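Local coordinates for protein Agap007691-pb (Anopheles gambiae, PDB 5C98) that is of unknown function but adopts the serpin fold and may inhibit serine proteases, at residues E27-C32 against C39-Y44; L48-F53 against V67-P72; A77-Q82 against H118-T123; L307-F310 against R315-L318. All coordinates share one frame; numbering follows the deposited sequence. Where two conformers were deposited one is given.

Contact 1: E27-C32 against C39-Y44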
loop_
_atom_site.group_PDB
_atom_site.type_symbol
_atom_site.label_atom_id
_atom_site.label_comp_id
_atom_site.label_asym_id
_atom_site.label_seq_id
_atom_site.Cartn_x
_atom_site.Cartn_y
_atom_site.Cartn_z
ATOM N N GLU A 27 7.411 9.806 -1.902
ATOM C CA GLU A 27 7.118 10.947 -1.040
ATOM C C GLU A 27 6.117 10.575 0.041
ATOM O O GLU A 27 6.275 10.940 1.209
ATOM C CB GLU A 27 6.547 12.091 -1.876
ATOM C CG GLU A 27 7.594 12.798 -2.736
ATOM C CD GLU A 27 6.990 13.735 -3.753
ATOM O OE1 GLU A 27 5.800 13.562 -4.116
ATOM O OE2 GLU A 27 7.722 14.644 -4.208
ATOM N N TYR A 28 5.069 9.849 -0.333
ATOM C CA TYR A 28 4.070 9.426 0.636
ATOM C C TYR A 28 4.693 8.530 1.699
ATOM O O TYR A 28 4.421 8.678 2.895
ATOM C CB TYR A 28 2.988 8.673 -0.124
ATOM C CG TYR A 28 1.762 8.265 0.666
ATOM C CD1 TYR A 28 1.774 7.171 1.511
ATOM C CD2 TYR A 28 0.561 8.935 0.494
ATOM C CE1 TYR A 28 0.633 6.770 2.176
ATOM C CE2 TYR A 28 -0.573 8.542 1.167
ATOM C CZ TYR A 28 -0.537 7.481 1.994
ATOM O OH TYR A 28 -1.686 7.054 2.656
ATOM N N PHE A 29 5.504 7.567 1.276
ATOM C CA PHE A 29 6.120 6.674 2.252
ATOM C C PHE A 29 7.016 7.436 3.220
ATOM O O PHE A 29 7.003 7.155 4.418
ATOM C CB PHE A 29 6.887 5.542 1.565
ATOM C CG PHE A 29 7.425 4.528 2.527
ATOM C CD1 PHE A 29 6.577 3.869 3.394
ATOM C CD2 PHE A 29 8.768 4.265 2.614
ATOM C CE1 PHE A 29 7.057 2.959 4.307
ATOM C CE2 PHE A 29 9.220 3.326 3.527
ATOM C CZ PHE A 29 8.356 2.701 4.355
ATOM N N LYS A 30 7.790 8.404 2.727
ATOM C CA LYS A 30 8.613 9.211 3.625
ATOM C C LYS A 30 7.761 9.941 4.642
ATOM O O LYS A 30 8.199 10.172 5.772
ATOM C CB LYS A 30 9.420 10.251 2.830
ATOM C CG LYS A 30 10.512 9.636 2.043
ATOM C CD LYS A 30 11.180 10.613 1.087
ATOM C CE LYS A 30 11.814 9.796 -0.025
ATOM N NZ LYS A 30 12.803 10.596 -0.739
ATOM N N ALA A 31 6.557 10.350 4.257
ATOM C CA ALA A 31 5.679 11.073 5.169
ATOM C C ALA A 31 5.042 10.165 6.204
ATOM O O ALA A 31 4.637 10.659 7.260
ATOM C CB ALA A 31 4.567 11.770 4.377
ATOM N N CYS A 32 4.912 8.863 5.944
ATOM C CA CYS A 32 4.329 7.991 6.960
ATOM C C CYS A 32 5.320 7.056 7.646
ATOM O O CYS A 32 4.980 6.500 8.696
ATOM C CB CYS A 32 3.099 7.242 6.434
ATOM S SG CYS A 32 3.381 6.168 5.079
ATOM N N CYS A 39 5.514 -1.113 8.486
ATOM C CA CYS A 39 4.590 -0.371 7.641
ATOM C C CYS A 39 4.460 -1.090 6.316
ATOM O O CYS A 39 5.424 -1.677 5.827
ATOM C CB CYS A 39 5.116 1.060 7.428
ATOM S SG CYS A 39 4.066 2.076 6.374
ATOM N N ALA A 40 3.248 -1.068 5.758
ATOM C CA ALA A 40 3.003 -1.357 4.359
ATOM C C ALA A 40 1.889 -0.414 3.932
ATOM O O ALA A 40 0.852 -0.330 4.608
ATOM C CB ALA A 40 2.600 -2.818 4.155
ATOM N N VAL A 41 2.110 0.299 2.837
ATOM C CA VAL A 41 1.128 1.206 2.256
ATOM C C VAL A 41 1.102 1.025 0.741
ATOM O O VAL A 41 2.063 0.558 0.127
ATOM C CB VAL A 41 1.381 2.690 2.615
ATOM C CG1 VAL A 41 1.101 2.932 4.098
ATOM C CG2 VAL A 41 2.814 3.117 2.261
ATOM N N SER A 42 -0.002 1.436 0.114
ATOM C CA SER A 42 -0.108 1.470 -1.341
ATOM C C SER A 42 -0.575 2.853 -1.745
ATOM O O SER A 42 -1.776 3.102 -1.889
ATOM C CB SER A 42 -1.089 0.410 -1.823
ATOM O OG SER A 42 -1.266 0.518 -3.209
ATOM N N PRO A 43 0.353 3.780 -1.919
ATOM C CA PRO A 43 -0.033 5.105 -2.423
ATOM C C PRO A 43 -0.740 5.027 -3.761
ATOM O O PRO A 43 -1.601 5.860 -4.057
ATOM C CB PRO A 43 1.310 5.842 -2.487
ATOM C CG PRO A 43 2.139 5.148 -1.383
ATOM C CD PRO A 43 1.774 3.727 -1.533
ATOM N N TYR A 44 -0.368 4.070 -4.599
ATOM C CA TYR A 44 -1.031 3.919 -5.885
ATOM C C TYR A 44 -2.509 3.672 -5.685
ATOM O O TYR A 44 -3.337 4.266 -6.389
ATOM C CB TYR A 44 -0.395 2.766 -6.662
ATOM C CG TYR A 44 -0.838 2.593 -8.117
ATOM C CD1 TYR A 44 -0.957 3.689 -8.959
ATOM C CD2 TYR A 44 -1.036 1.335 -8.644
ATOM C CE1 TYR A 44 -1.294 3.531 -10.290
ATOM C CE2 TYR A 44 -1.388 1.172 -9.986
ATOM C CZ TYR A 44 -1.506 2.270 -10.773
ATOM O OH TYR A 44 -1.831 2.139 -12.105
#

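Contact 2: L48-F53 against V67-P72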
loop_
_atom_site.group_PDB
_atom_site.type_symbol
_atom_site.label_atom_id
_atom_site.label_comp_id
_atom_site.label_asym_id
_atom_site.label_seq_id
_atom_site.Cartn_x
_atom_site.Cartn_y
_atom_site.Cartn_z
ATOM N N LEU A 48 -5.858 5.715 -6.726
ATOM C CA LEU A 48 -6.930 5.151 -7.539
ATOM C C LEU A 48 -8.269 5.271 -6.837
ATOM O O LEU A 48 -9.296 5.588 -7.474
ATOM C CB LEU A 48 -6.640 3.693 -7.888
ATOM C CG LEU A 48 -5.502 3.547 -8.890
ATOM C CD1 LEU A 48 -5.108 2.095 -8.977
ATOM C CD2 LEU A 48 -5.853 4.065 -10.297
ATOM N N ALA A 49 -8.292 4.985 -5.542
ATOM C CA ALA A 49 -9.554 5.031 -4.819
ATOM C C ALA A 49 -10.052 6.469 -4.695
ATOM O O ALA A 49 -11.219 6.765 -4.968
ATOM C CB ALA A 49 -9.420 4.378 -3.448
ATOM N N LEU A 50 -9.183 7.383 -4.287
ATOM C CA LEU A 50 -9.620 8.751 -4.108
ATOM C C LEU A 50 -10.039 9.378 -5.434
ATOM O O LEU A 50 -10.927 10.240 -5.459
ATOM C CB LEU A 50 -8.500 9.518 -3.399
ATOM C CG LEU A 50 -8.810 10.865 -2.781
ATOM C CD1 LEU A 50 -10.062 10.817 -1.911
ATOM C CD2 LEU A 50 -7.607 11.336 -1.982
ATOM N N SER A 51 -9.427 8.962 -6.528
ATOM C CA SER A 51 -9.732 9.500 -7.847
ATOM C C SER A 51 -11.188 9.297 -8.232
ATOM O O SER A 51 -11.704 10.013 -9.100
ATOM C CB SER A 51 -8.865 8.806 -8.905
ATOM O OG SER A 51 -7.569 9.348 -8.958
ATOM N N MET A 52 -11.857 8.290 -7.653
ATOM C CA MET A 52 -13.276 8.075 -7.954
ATOM C C MET A 52 -14.095 9.305 -7.608
ATOM O O MET A 52 -15.144 9.536 -8.208
ATOM C CB MET A 52 -13.813 6.861 -7.185
ATOM C CG MET A 52 -13.095 5.565 -7.475
ATOM S SD MET A 52 -13.965 4.122 -6.835
ATOM C CE MET A 52 -13.797 4.405 -5.069
ATOM N N PHE A 53 -13.644 10.097 -6.637
ATOM C CA PHE A 53 -14.386 11.294 -6.264
ATOM C C PHE A 53 -14.043 12.506 -7.121
ATOM O O PHE A 53 -14.724 13.526 -7.023
ATOM C CB PHE A 53 -14.116 11.587 -4.787
ATOM C CG PHE A 53 -14.633 10.524 -3.887
ATOM C CD1 PHE A 53 -15.929 10.581 -3.429
ATOM C CD2 PHE A 53 -13.856 9.413 -3.567
ATOM C CE1 PHE A 53 -16.436 9.585 -2.613
ATOM C CE2 PHE A 53 -14.371 8.398 -2.760
ATOM C CZ PHE A 53 -15.659 8.495 -2.287
ATOM N N VAL A 67 -2.737 18.213 -8.939
ATOM C CA VAL A 67 -1.371 18.385 -8.448
ATOM C C VAL A 67 -0.848 17.081 -7.864
ATOM O O VAL A 67 0.249 16.616 -8.204
ATOM C CB VAL A 67 -1.343 19.510 -7.403
ATOM C CG1 VAL A 67 0.057 19.646 -6.807
ATOM C CG2 VAL A 67 -1.759 20.818 -8.039
ATOM N N ALA A 68 -1.621 16.481 -6.969
ATOM C CA ALA A 68 -1.140 15.323 -6.219
ATOM C C ALA A 68 -0.911 14.118 -7.119
ATOM O O ALA A 68 0.078 13.392 -6.960
ATOM C CB ALA A 68 -2.154 14.955 -5.130
ATOM N N PHE A 69 -1.839 13.857 -8.027
ATOM C CA PHE A 69 -1.892 12.612 -8.773
ATOM C C PHE A 69 -1.701 12.789 -10.273
ATOM O O PHE A 69 -1.625 11.788 -10.988
ATOM C CB PHE A 69 -3.262 11.933 -8.570
ATOM C CG PHE A 69 -3.672 11.745 -7.121
ATOM C CD1 PHE A 69 -2.781 11.239 -6.182
ATOM C CD2 PHE A 69 -4.968 12.074 -6.709
ATOM C CE1 PHE A 69 -3.176 11.069 -4.881
ATOM C CE2 PHE A 69 -5.361 11.943 -5.410
ATOM C CZ PHE A 69 -4.456 11.408 -4.482
ATOM N N GLY A 70 -1.668 14.019 -10.781
ATOM C CA GLY A 70 -1.561 14.232 -12.211
ATOM C C GLY A 70 -2.803 13.868 -12.994
ATOM O O GLY A 70 -2.705 13.556 -14.183
ATOM N N LEU A 71 -3.976 13.922 -12.372
ATOM C CA LEU A 71 -5.199 13.541 -13.067
ATOM C C LEU A 71 -5.464 14.469 -14.253
ATOM O O LEU A 71 -5.181 15.676 -14.178
ATOM C CB LEU A 71 -6.386 13.614 -12.113
ATOM C CG LEU A 71 -6.308 12.731 -10.890
ATOM C CD1 LEU A 71 -7.690 12.602 -10.229
ATOM C CD2 LEU A 71 -5.748 11.329 -11.200
ATOM N N PRO A 72 -6.022 13.948 -15.350
ATOM C CA PRO A 72 -6.382 14.803 -16.489
ATOM C C PRO A 72 -7.407 15.864 -16.116
ATOM O O PRO A 72 -8.332 15.618 -15.336
ATOM C CB PRO A 72 -6.977 13.811 -17.497
ATOM C CG PRO A 72 -6.357 12.521 -17.175
ATOM C CD PRO A 72 -6.170 12.517 -15.672
#

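Contact 3: A77-Q82 against H118-T123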
loop_
_atom_site.group_PDB
_atom_site.type_symbol
_atom_site.label_atom_id
_atom_site.label_comp_id
_atom_site.label_asym_id
_atom_site.label_seq_id
_atom_site.Cartn_x
_atom_site.Cartn_y
_atom_site.Cartn_z
ATOM N N ALA A 77 -11.847 11.683 -19.418
ATOM C CA ALA A 77 -10.625 10.906 -19.586
ATOM C C ALA A 77 -10.089 10.408 -18.247
ATOM O O ALA A 77 -9.530 9.308 -18.171
ATOM C CB ALA A 77 -9.566 11.750 -20.286
ATOM N N ALA A 78 -10.221 11.204 -17.184
ATOM C CA ALA A 78 -9.778 10.768 -15.862
ATOM C C ALA A 78 -10.568 9.558 -15.392
ATOM O O ALA A 78 -10.005 8.641 -14.776
ATOM C CB ALA A 78 -9.926 11.921 -14.876
ATOM N N ILE A 79 -11.876 9.541 -15.659
ATOM C CA ILE A 79 -12.691 8.387 -15.278
ATOM C C ILE A 79 -12.206 7.154 -16.022
ATOM O O ILE A 79 -11.992 6.093 -15.429
ATOM C CB ILE A 79 -14.179 8.680 -15.561
ATOM C CG1 ILE A 79 -14.700 9.714 -14.564
ATOM C CG2 ILE A 79 -15.017 7.406 -15.492
ATOM C CD1 ILE A 79 -16.042 10.302 -14.964
ATOM N N GLU A 80 -12.048 7.272 -17.345
ATOM C CA GLU A 80 -11.592 6.127 -18.132
ATOM C C GLU A 80 -10.214 5.661 -17.678
ATOM O O GLU A 80 -9.937 4.451 -17.638
ATOM C CB GLU A 80 -11.568 6.486 -19.614
ATOM C CG GLU A 80 -12.964 6.683 -20.203
ATOM C CD GLU A 80 -12.988 6.711 -21.727
ATOM O OE1 GLU A 80 -11.924 6.915 -22.349
ATOM O OE2 GLU A 80 -14.079 6.519 -22.301
ATOM N N GLN A 81 -9.335 6.604 -17.341
ATOM C CA GLN A 81 -8.003 6.243 -16.859
ATOM C C GLN A 81 -8.098 5.483 -15.536
ATOM O O GLN A 81 -7.436 4.456 -15.343
ATOM C CB GLN A 81 -7.153 7.506 -16.712
ATOM C CG GLN A 81 -5.763 7.299 -16.093
ATOM C CD GLN A 81 -5.087 8.616 -15.691
ATOM O OE1 GLN A 81 -5.262 9.108 -14.587
ATOM N NE2 GLN A 81 -4.338 9.193 -16.614
ATOM N N GLN A 82 -8.907 5.977 -14.606
ATOM C CA GLN A 82 -9.040 5.292 -13.329
ATOM C C GLN A 82 -9.507 3.861 -13.558
ATOM O O GLN A 82 -8.969 2.924 -12.965
ATOM C CB GLN A 82 -10.020 6.046 -12.432
ATOM C CG GLN A 82 -10.017 5.612 -10.973
ATOM C CD GLN A 82 -10.782 4.335 -10.700
ATOM O OE1 GLN A 82 -11.536 3.841 -11.536
ATOM N NE2 GLN A 82 -10.623 3.821 -9.511
ATOM N N HIS A 118 -22.091 3.089 -8.566
ATOM C CA HIS A 118 -22.826 1.830 -8.659
ATOM C C HIS A 118 -22.673 1.158 -10.001
ATOM O O HIS A 118 -22.816 -0.067 -10.082
ATOM C CB HIS A 118 -24.323 2.028 -8.405
ATOM C CG HIS A 118 -24.647 2.517 -7.033
ATOM N ND1 HIS A 118 -25.871 3.065 -6.712
ATOM C CD2 HIS A 118 -23.921 2.528 -5.892
ATOM C CE1 HIS A 118 -25.876 3.407 -5.436
ATOM N NE2 HIS A 118 -24.703 3.093 -4.917
ATOM N N ARG A 119 -22.425 1.931 -11.064
ATOM C CA ARG A 119 -22.503 1.411 -12.421
ATOM C C ARG A 119 -21.296 1.727 -13.293
ATOM O O ARG A 119 -21.321 1.387 -14.477
ATOM C CB ARG A 119 -23.807 1.882 -13.117
ATOM C CG ARG A 119 -25.069 1.708 -12.234
ATOM C CD ARG A 119 -26.407 2.004 -12.954
ATOM N NE ARG A 119 -26.476 3.361 -13.491
ATOM C CZ ARG A 119 -26.987 4.415 -12.858
ATOM N NH1 ARG A 119 -27.496 4.304 -11.640
ATOM N NH2 ARG A 119 -26.996 5.596 -13.461
ATOM N N THR A 120 -20.239 2.354 -12.757
ATOM C CA THR A 120 -19.049 2.676 -13.544
ATOM C C THR A 120 -17.779 2.144 -12.874
ATOM O O THR A 120 -17.074 1.303 -13.438
ATOM C CB THR A 120 -18.912 4.192 -13.758
ATOM O OG1 THR A 120 -20.155 4.731 -14.228
ATOM C CG2 THR A 120 -17.830 4.486 -14.763
ATOM N N PHE A 121 -17.467 2.636 -11.679
ATOM C CA PHE A 121 -16.221 2.266 -11.023
ATOM C C PHE A 121 -16.326 0.881 -10.402
ATOM O O PHE A 121 -17.403 0.429 -10.008
ATOM C CB PHE A 121 -15.892 3.269 -9.914
ATOM C CG PHE A 121 -15.505 4.627 -10.406
ATOM C CD1 PHE A 121 -14.515 4.797 -11.385
ATOM C CD2 PHE A 121 -16.120 5.741 -9.884
ATOM C CE1 PHE A 121 -14.173 6.081 -11.817
ATOM C CE2 PHE A 121 -15.775 6.991 -10.306
ATOM C CZ PHE A 121 -14.803 7.164 -11.255
ATOM N N GLN A 122 -15.178 0.212 -10.323
ATOM C CA GLN A 122 -15.009 -1.079 -9.653
ATOM C C GLN A 122 -14.829 -0.771 -8.175
ATOM O O GLN A 122 -13.723 -0.512 -7.697
ATOM C CB GLN A 122 -13.794 -1.755 -10.270
ATOM C CG GLN A 122 -13.290 -3.051 -9.762
ATOM C CD GLN A 122 -12.052 -3.478 -10.573
ATOM O OE1 GLN A 122 -11.807 -2.987 -11.698
ATOM N NE2 GLN A 122 -11.266 -4.375 -10.005
ATOM N N THR A 123 -15.951 -0.750 -7.461
ATOM C CA THR A 123 -15.987 -0.432 -6.046
ATOM C C THR A 123 -17.313 -0.948 -5.509
ATOM O O THR A 123 -18.175 -1.408 -6.259
ATOM C CB THR A 123 -15.803 1.081 -5.797
ATOM O OG1 THR A 123 -15.547 1.304 -4.408
ATOM C CG2 THR A 123 -17.019 1.895 -6.210
HETATM O O HOH W 1 -12.774 1.416 -11.447
HETATM O O HOH W 2 -11.782 1.122 -8.786
#

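Contact 4: L307-F310 against R315-L318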
loop_
_atom_site.group_PDB
_atom_site.type_symbol
_atom_site.label_atom_id
_atom_site.label_comp_id
_atom_site.label_asym_id
_atom_site.label_seq_id
_atom_site.Cartn_x
_atom_site.Cartn_y
_atom_site.Cartn_z
ATOM N N LEU A 307 -17.339 17.798 -2.266
ATOM C CA LEU A 307 -17.782 16.644 -3.057
ATOM C C LEU A 307 -19.295 16.584 -3.173
ATOM O O LEU A 307 -20.014 16.643 -2.165
ATOM C CB LEU A 307 -17.305 15.334 -2.439
ATOM C CG LEU A 307 -15.804 15.256 -2.176
ATOM C CD1 LEU A 307 -15.382 13.911 -1.590
ATOM C CD2 LEU A 307 -15.030 15.545 -3.450
ATOM N N HIS A 308 -19.770 16.428 -4.399
ATOM C CA HIS A 308 -21.202 16.326 -4.671
ATOM C C HIS A 308 -21.595 14.859 -4.654
ATOM O O HIS A 308 -21.477 14.151 -5.647
ATOM C CB HIS A 308 -21.548 16.964 -6.004
ATOM C CG HIS A 308 -23.009 16.970 -6.301
ATOM N ND1 HIS A 308 -23.502 17.014 -7.584
ATOM C CD2 HIS A 308 -24.086 16.936 -5.483
ATOM C CE1 HIS A 308 -24.820 16.999 -7.545
ATOM N NE2 HIS A 308 -25.200 16.952 -6.282
ATOM N N VAL A 309 -22.052 14.398 -3.491
ATOM C CA VAL A 309 -22.436 13.011 -3.286
ATOM C C VAL A 309 -23.938 12.865 -3.109
ATOM O O VAL A 309 -24.531 11.908 -3.612
ATOM C CB VAL A 309 -21.704 12.459 -2.058
ATOM C CG1 VAL A 309 -22.215 11.065 -1.675
ATOM C CG2 VAL A 309 -20.215 12.474 -2.315
ATOM N N PHE A 310 -24.557 13.790 -2.387
ATOM C CA PHE A 310 -25.944 13.657 -1.962
ATOM C C PHE A 310 -26.899 14.538 -2.764
ATOM O O PHE A 310 -26.529 15.548 -3.365
ATOM C CB PHE A 310 -26.027 13.987 -0.478
ATOM C CG PHE A 310 -25.198 13.069 0.370
ATOM C CD1 PHE A 310 -25.596 11.762 0.558
ATOM C CD2 PHE A 310 -23.991 13.473 0.914
ATOM C CE1 PHE A 310 -24.843 10.884 1.287
ATOM C CE2 PHE A 310 -23.237 12.597 1.655
ATOM C CZ PHE A 310 -23.662 11.302 1.839
ATOM N N ARG A 315 -22.628 19.960 -0.746
ATOM C CA ARG A 315 -21.348 19.289 -0.923
ATOM C C ARG A 315 -20.751 18.917 0.428
ATOM O O ARG A 315 -20.935 19.614 1.427
ATOM C CB ARG A 315 -20.369 20.196 -1.675
ATOM C CG ARG A 315 -20.599 20.262 -3.157
ATOM C CD ARG A 315 -19.646 21.217 -3.857
ATOM N NE ARG A 315 -20.077 21.411 -5.221
ATOM C CZ ARG A 315 -19.735 20.652 -6.257
ATOM N NH1 ARG A 315 -18.859 19.648 -6.112
ATOM N NH2 ARG A 315 -20.275 20.915 -7.431
ATOM N N THR A 316 -20.028 17.801 0.448
ATOM C CA THR A 316 -19.468 17.266 1.677
ATOM C C THR A 316 -17.980 17.000 1.503
ATOM O O THR A 316 -17.502 16.707 0.408
ATOM C CB THR A 316 -20.160 15.954 2.129
ATOM O OG1 THR A 316 -19.553 15.483 3.346
ATOM C CG2 THR A 316 -20.043 14.864 1.090
ATOM N N ARG A 317 -17.244 17.100 2.604
ATOM C CA ARG A 317 -15.876 16.619 2.634
ATOM C C ARG A 317 -15.874 15.105 2.787
ATOM O O ARG A 317 -16.876 14.485 3.150
ATOM C CB ARG A 317 -15.128 17.227 3.817
ATOM C CG ARG A 317 -15.723 16.812 5.161
ATOM C CD ARG A 317 -15.186 17.642 6.317
ATOM N NE ARG A 317 -15.638 19.026 6.228
ATOM C CZ ARG A 317 -15.079 20.037 6.890
ATOM N NH1 ARG A 317 -14.029 19.818 7.677
ATOM N NH2 ARG A 317 -15.562 21.271 6.758
ATOM N N LEU A 318 -14.730 14.511 2.488
ATOM C CA LEU A 318 -14.509 13.113 2.806
ATOM C C LEU A 318 -14.142 13.040 4.277
ATOM O O LEU A 318 -13.159 13.653 4.698
ATOM C CB LEU A 318 -13.401 12.574 1.921
ATOM C CG LEU A 318 -13.044 11.104 2.087
ATOM C CD1 LEU A 318 -14.268 10.204 1.979
ATOM C CD2 LEU A 318 -11.955 10.722 1.057
#

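Contact 1: E27-C32 against C39-Y44
Tyr28 lays one face of its ring against Pro43, ring on ring at a slant, with CD1 of Tyr28 3.5 Å from CG of Pro43. The phenol reaches the start of helix 43-51 because CG stands anti to the backbone N (chi1 -174°). Farther along the same ring, CE1 meets CB of Val41 at 4.2 Å, so one aromatic spans the last strand residue and the first helical one. Phe29 leaves the helix with the same first torsion, but meets Cys39 with its edge. SG of Cys39 sits in the plane of that ring, 3.7 Å from CE1 of Phe29, an edge-on sulfur-aromatic contact rather than a sulfur stacked over the pi cloud. Val41 is wedged between the two aromatics, sending CG2 to CD1 of Phe29 (4.0 Å) and CG1 to SG of Cys32 (4.1 Å). The two sulfurs, SG of Cys32 and SG of Cys39, lie 4.3 Å apart, too far for a disulfide. Apart from the sulfur-aromatic contact, what crosses is apolar packing. Strand 39-41 runs roughly antiparallel to the 27-32 part of the helix, the two axes 10.0 Å apart, and pairs by its backbone with strand 366-372, where Val369 also touches Val41. Beyond Tyr28 lies helix 289-295, with Pro289 and Thr292, while Phe24, one turn earlier on helix 15-32, covers more of Pro43.

Contact 2: L48-F53 against V67-P72
The Phe69 ring takes the tip of Leu50 at its rim: CD2 of Leu50 lies near the ring plane, 4.0 Å from CZ of Phe69, and the two side chains cross at about a right angle. One face of the ring is covered from its own helix, by CB of Ala68, 3.9 Å above the plane and over the centre. Phe24 meets the same ring edge-to-face and Phe65 adds a further inclined ring, so Phe69 belongs to an aromatic cluster. Leu50 reaches it with CG anti to the backbone N (chi1 -165°), which sets the branch beside the carbonyl carbon, with CD2 at the ring edge. In the serpin fold this joins the C-terminal part of helix 43-51 to the end of helix 59-69, where Gly70 breaks out of helical geometry with positive phi and hands the chain on to Leu71. There the packing changes partner. Both methyls of Leu71 face OG of Ser51, CD1 and CD2 each 3.5 Å from it. Leu50 and Ser51 are each one of two modelled conformers, so their contacts are provisional. The buried hydroxyl is satisfied along its own helix by a hydrogen bond with the carbonyl O of Arg47, one turn back.

Contact 3: A77-Q82 against H118-T123
Phe121 and Gln82 make this a partly buried, mixed contact, part apolar packing and part water bridge, between the first half of helix 75-89 and the turn that leads from helix 111-119 into strand 124-128 of the serpin fold. The ring of Phe121 carries the apolar part. Ile79 crosses it at about a right angle, with CG2 of Ile79 4.0 Å from CE1 of Phe121 and CG1 near CZ. The same CG2 turns to the methyl of Thr120, CG2 to CG2 at 4.1 Å, while Leu116 of helix 111-119 touches both Ile79 and Phe121.

The Gln82 side chain bends at chi2 (-79°), which brings its amide across to the ring instead of letting it run straight on. The amide and ring planes are steeply inclined, 75° apart, and OE1 of Gln82 comes within 3.1 Å of CD1 of Phe121, approaching the ring obliquely. Two waters then carry the amide to the backbone of Gln122. One donates to OE1 of Gln82 (2.7 Å) and accepts from N of Gln122; the other accepts from NE2 of Gln82 (3.0 Å) and donates to O of Gln122. NE2 also bonds to the carbonyl O of Leu48, on helix 43-51.

That carbonyl needs a donor, which points to NE2 on its side of the amide; the two waters are consistent with this orientation. Together, the waters and Leu48 O hold at both ends an amide that also packs against an aromatic ring, and the waters transmit the polar link that the two segments do not make directly.

Contact 4: L307-F310 against R315-L318
Leu307 and Arg315 meet where two parts of one loop come together, and the arginine can be followed outward. CB of Arg315 lies 3.6 Å from the carbonyl O of Leu307, and CG is still beside that peptide, close to both O and C of Leu307. With CG anti to the carbonyl carbon (chi1 -78°) and the chain extended from there to NE, the arginine travels on until CZ and NH1 come to CB of His308, NH1 also lying near the N of His308. It is this CB that covers one face of the guanidinium, 3.7 Å above its plane and displaced toward the rim. NH1 bonds to the carbonyl O of Asp306, which helps to orient the group.

Beneath this the backbones form a single antiparallel bridge, Leu307 with Thr316 as a hydrogen-bonded pair. N of Leu307 gives to O of Thr316 and N of Thr316 to O of Leu307, each at 2.9 Å; the second is the straighter, 164° at the hydrogen. The same O of Leu307 receives a CA-H contact from CA of Arg315 at 3.2 Å. On the apolar side, CG2 of Thr316 meets the edge of the Phe310 ring, 4.0 Å from CE2, and CD1 of Leu307 packs on CB of Leu318, both leucines resting on Leu169 of strand 169-177.

The hydroxyl of Thr316 donates to O of Arg317, in the carbonyl plane and on a lone pair, so it is satisfied within its own segment. Reciprocal backbone bonds set the loop's register before strand 320-328, while CB and CG of Arg315 lie over the Leu307 peptide and probably help screen it from solvent.

Contacts 1, 2 and 4 are buried, contact 4 with an exposed arginine at its rim; contact 3 is partly buried and brings in water. Contacts 1 and 2 are wholly side-chain packing and share helix 43-51, its start in contact 1 and its C-terminal part in contact 2. Measured from the centre of each contact, contact 1 lies about 7 Å from the chain's centre and contact 4 about 25 Å. Contact 3 touches contact 2 through the probable Leu48 to Gln82 hydrogen bond and through Met52, packed against Phe121 and Thr123. Contact 4 joins contact 2 by Leu50 against Leu318 and Phe53 against Leu307, but relies on paired backbone bonds. Contacts 3 and 4 do not meet.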